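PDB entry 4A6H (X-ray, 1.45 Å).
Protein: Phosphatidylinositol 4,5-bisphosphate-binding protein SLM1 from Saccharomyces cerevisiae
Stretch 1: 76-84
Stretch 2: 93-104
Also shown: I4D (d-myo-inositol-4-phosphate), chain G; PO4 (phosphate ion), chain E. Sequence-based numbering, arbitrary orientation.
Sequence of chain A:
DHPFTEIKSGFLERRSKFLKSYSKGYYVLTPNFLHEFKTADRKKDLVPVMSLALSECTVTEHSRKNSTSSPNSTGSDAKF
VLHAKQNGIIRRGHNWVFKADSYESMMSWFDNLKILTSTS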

# COMPACT_ATOMS: atom_id res chain seq x y z
N SER A 76 -3.01 7.41 31.34
CA SER A 76 -2.88 7.71 29.92
C SER A 76 -4.17 7.38 29.18
O SER A 76 -4.78 6.34 29.43
CB SER A 76 -1.71 6.94 29.31
OG SER A 76 -1.62 7.17 27.92
N ASP A 77 -4.59 8.27 28.27
CA ASP A 77 -5.74 8.03 27.40
C ASP A 77 -5.29 7.83 25.95
O ASP A 77 -5.99 8.21 25.00
CB ASP A 77 -6.73 9.20 27.48
CG ASP A 77 -6.11 10.51 27.03
OD1 ASP A 77 -4.87 10.57 26.91
OD2 ASP A 77 -6.88 11.48 26.81
N ALA A 78 -4.12 7.23 25.77
CA ALA A 78 -3.48 7.15 24.47
C ALA A 78 -3.09 5.72 24.13
O ALA A 78 -2.09 5.49 23.43
CB ALA A 78 -2.25 8.05 24.45
N LYS A 79 -3.90 4.77 24.59
CA LYS A 79 -3.59 3.35 24.41
C LYS A 79 -4.54 2.67 23.43
O LYS A 79 -5.69 3.07 23.28
CB LYS A 79 -3.65 2.62 25.75
CG LYS A 79 -2.53 3.00 26.70
CD LYS A 79 -2.74 2.41 28.09
CE LYS A 79 -3.45 3.43 28.96
NZ LYS A 79 -3.66 2.97 30.36
N PHE A 80 -4.04 1.63 22.76
CA PHE A 80 -4.89 0.76 21.95
C PHE A 80 -4.41 -0.68 22.00
O PHE A 80 -3.28 -0.96 22.40
CB PHE A 80 -5.03 1.27 20.50
CG PHE A 80 -3.77 1.14 19.66
CD1 PHE A 80 -2.80 2.13 19.67
CD2 PHE A 80 -3.58 0.04 18.85
CE1 PHE A 80 -1.65 2.02 18.89
CE2 PHE A 80 -2.44 -0.09 18.07
CZ PHE A 80 -1.47 0.91 18.09
N VAL A 81 -5.29 -1.59 21.60
CA VAL A 81 -5.01 -3.02 21.62
C VAL A 81 -4.95 -3.58 20.21
O VAL A 81 -5.85 -3.35 19.39
CB VAL A 81 -6.09 -3.78 22.40
CG1 VAL A 81 -5.79 -5.27 22.40
CG2 VAL A 81 -6.21 -3.21 23.82
N LEU A 82 -3.88 -4.33 19.95
CA LEU A 82 -3.69 -5.08 18.71
C LEU A 82 -3.88 -6.55 19.04
O LEU A 82 -3.21 -7.09 19.92
CB LEU A 82 -2.29 -4.81 18.14
CG LEU A 82 -1.97 -5.41 16.77
CD1 LEU A 82 -2.86 -4.79 15.70
CD2 LEU A 82 -0.51 -5.17 16.44
N HIS A 83 -4.82 -7.19 18.34
CA HIS A 83 -5.20 -8.58 18.60
C HIS A 83 -4.67 -9.50 17.51
O HIS A 83 -4.76 -9.17 16.33
CB HIS A 83 -6.72 -8.68 18.64
CG HIS A 83 -7.24 -10.07 18.83
ND1 HIS A 83 -7.29 -10.68 20.06
CD2 HIS A 83 -7.77 -10.95 17.95
CE1 HIS A 83 -7.82 -11.89 19.93
NE2 HIS A 83 -8.12 -12.07 18.66
N ALA A 84 -4.12 -10.65 17.89
CA ALA A 84 -3.64 -11.63 16.91
C ALA A 84 -4.69 -12.68 16.56
O ALA A 84 -5.25 -13.33 17.45
CB ALA A 84 -2.37 -12.30 17.40
N GLY A 93 -5.02 -15.29 19.36
CA GLY A 93 -5.98 -14.92 20.38
C GLY A 93 -5.42 -14.03 21.47
O GLY A 93 -6.15 -13.61 22.38
N HIS A 94 -4.13 -13.73 21.39
CA HIS A 94 -3.49 -12.88 22.39
C HIS A 94 -3.47 -11.41 21.96
O HIS A 94 -3.82 -11.08 20.81
CB HIS A 94 -2.09 -13.38 22.73
CG HIS A 94 -2.08 -14.56 23.66
ND1 HIS A 94 -2.58 -15.79 23.30
CD2 HIS A 94 -1.62 -14.70 24.92
CE1 HIS A 94 -2.44 -16.64 24.31
NE2 HIS A 94 -1.86 -15.99 25.31
N ASN A 95 -3.08 -10.54 22.88
CA ASN A 95 -3.30 -9.10 22.71
C ASN A 95 -2.13 -8.28 23.19
O ASN A 95 -1.63 -8.48 24.29
CB ASN A 95 -4.55 -8.69 23.48
CG ASN A 95 -5.78 -9.43 23.02
OD1 ASN A 95 -6.37 -9.09 22.00
ND2 ASN A 95 -6.16 -10.47 23.76
N TRP A 96 -1.70 -7.34 22.36
CA TRP A 96 -0.63 -6.43 22.72
C TRP A 96 -1.16 -5.02 22.89
O TRP A 96 -2.05 -4.58 22.15
CB TRP A 96 0.46 -6.46 21.67
CG TRP A 96 1.41 -7.61 21.84
CD1 TRP A 96 1.30 -8.63 22.75
CD2 TRP A 96 2.60 -7.87 21.10
NE1 TRP A 96 2.35 -9.50 22.62
CE2 TRP A 96 3.17 -9.06 21.61
CE3 TRP A 96 3.25 -7.21 20.05
CZ2 TRP A 96 4.35 -9.60 21.10
CZ3 TRP A 96 4.43 -7.76 19.55
CH2 TRP A 96 4.97 -8.94 20.08
N VAL A 97 -0.62 -4.30 23.87
CA VAL A 97 -1.11 -2.98 24.19
C VAL A 97 -0.05 -1.96 23.81
O VAL A 97 1.12 -2.11 24.20
CB VAL A 97 -1.46 -2.85 25.68
CG1 VAL A 97 -1.87 -1.42 26.01
CG2 VAL A 97 -2.58 -3.83 26.04
N PHE A 98 -0.45 -0.96 23.02
CA PHE A 98 0.43 0.11 22.59
C PHE A 98 0.01 1.43 23.19
O PHE A 98 -1.17 1.68 23.42
CB PHE A 98 0.42 0.23 21.07
CG PHE A 98 1.07 -0.93 20.37
CD1 PHE A 98 0.33 -2.05 20.02
CD2 PHE A 98 2.43 -0.92 20.06
CE1 PHE A 98 0.93 -3.12 19.38
CE2 PHE A 98 3.02 -1.99 19.42
CZ PHE A 98 2.28 -3.09 19.08
N LYS A 99 0.99 2.28 23.44
CA LYS A 99 0.73 3.59 24.00
C LYS A 99 1.41 4.67 23.17
O LYS A 99 2.62 4.62 22.94
CB LYS A 99 1.20 3.65 25.46
CG LYS A 99 0.98 5.01 26.13
CD LYS A 99 1.24 4.96 27.63
CE LYS A 99 2.70 4.75 27.95
NZ LYS A 99 2.95 4.95 29.41
N ALA A 100 0.64 5.65 22.72
CA ALA A 100 1.18 6.75 21.94
C ALA A 100 1.34 7.97 22.84
O ALA A 100 1.09 7.91 24.05
CB ALA A 100 0.28 7.08 20.75
N ASP A 101 1.74 9.09 22.24
CA ASP A 101 2.01 10.31 23.00
C ASP A 101 0.74 11.03 23.48
O ASP A 101 0.77 11.74 24.48
CB ASP A 101 2.83 11.26 22.13
CG ASP A 101 3.59 10.54 21.02
OD1 ASP A 101 2.94 10.00 20.10
OD2 ASP A 101 4.83 10.51 21.08
N SER A 102 -0.35 10.86 22.75
CA SER A 102 -1.59 11.57 23.03
C SER A 102 -2.78 10.79 22.49
O SER A 102 -2.61 9.88 21.68
CB SER A 102 -1.58 12.94 22.36
OG SER A 102 -1.56 12.80 20.94
N TYR A 103 -3.98 11.16 22.93
CA TYR A 103 -5.19 10.55 22.41
C TYR A 103 -5.25 10.70 20.89
O TYR A 103 -5.55 9.75 20.18
CB TYR A 103 -6.44 11.20 23.04
CG TYR A 103 -7.74 10.70 22.46
CD1 TYR A 103 -8.31 9.52 22.90
CD2 TYR A 103 -8.40 11.42 21.46
CE1 TYR A 103 -9.51 9.05 22.37
CE2 TYR A 103 -9.59 10.96 20.92
CZ TYR A 103 -10.14 9.78 21.37
OH TYR A 103 -11.32 9.33 20.84
N GLU A 104 -4.94 11.90 20.40
CA GLU A 104 -5.05 12.18 18.97
C GLU A 104 -4.07 11.33 18.16
O GLU A 104 -4.43 10.81 17.10
CB GLU A 104 -4.80 13.67 18.70
CG GLU A 104 -5.53 14.61 19.67
CD GLU A 104 -4.69 14.98 20.89
OE1 GLU A 104 -3.78 15.82 20.75
OE2 GLU A 104 -4.94 14.42 21.98
O5 I4D G . -0.49 -0.46 31.59
C5 I4D G . 0.10 0.79 32.26
C6 I4D G . -0.52 2.10 31.66
O6 I4D G . -1.90 2.10 31.45
C4 I4D G . 1.46 0.61 33.12
O4 I4D G . 1.79 -0.62 33.79
P4 I4D G . 2.76 -1.71 33.36
O43 I4D G . 3.82 -1.26 32.42
O42 I4D G . 2.06 -2.83 32.74
O41 I4D G . 3.35 -2.25 34.59
C3 I4D G . 1.78 1.87 33.85
O3 I4D G . 3.15 1.87 34.18
C2 I4D G . 1.44 3.12 33.02
O2 I4D G . 2.52 3.85 32.50
C1 I4D G . 0.11 3.36 32.20
O1 I4D G . -0.11 4.67 31.59
P PO4 E . -3.19 -11.81 26.55
O1 PO4 E . -3.18 -10.69 27.55
O2 PO4 E . -1.87 -11.84 25.82
O3 PO4 E . -3.40 -13.12 27.27
O4 PO4 E . -4.31 -11.61 25.56
O HOH W 1 -4.05 12.71 25.34

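Antiparallel strands are held by a ladder of backbone hydrogen bonds, while their side chains alternate between two faces; residues 79-84 and 95-99 of SLM1 illustrate both features, and the two stretches together bury 862 Å². At the start of stretch 2, Gly-93 N donates to Ala-84 O (2.7 Å). Its positive phi would jam a CB against the preceding carbonyl, so glycine suits the position. His-94 points its CA-to-CB bond away from stretch 1 but contributes its backbone, its O accepting from Ala-84 N at 3.0 Å.

Asn-95 opens the strand proper and works in two directions. Its OD1 accepts a 2.7 Å hydrogen bond from His-83 ND1, near the plane of the imidazole, while Asn-95 ND2 donates to PO4 O4 of the phosphate ion (2.8 Å). An amide carries both an acceptor and a donor. Trp-96 then pairs with Leu-82 through two backbone bonds, N to O and O to N, each 2.9 Å. Val-97 lies on the same face as Asn-95, and its CG2 comes within 4.3 Å of Val-81 CG2.

Phe-98 lies on the other face, with Trp-96, and is the residue of stretch 2 most covered by stretch 1. Backbone bonds of 2.9 Å, Phe-98 N to Phe-80 O and Phe-80 N to Phe-98 O, fix the register. Phe-98 CB sits over one face of the Phe-80 ring, 3.5 Å from CE1; the two rings are nearly parallel but slid apart, and Leu-82 CB packs 3.8 Å from Phe-98 CE1.

Lys-99 returns to the valine face, its aliphatic CD 3.6 Å from Ser-76 OG and its NZ weakly hydrogen-bonded to I4D O2 (3.3 Å). Beyond the strand, Ala-100 N donates to Ala-78 O (2.8 Å). A water accepts from Tyr-103 N (2.9 Å) and donates to Asp-77 OD1 (2.8 Å), linking the helix start to stretch 1.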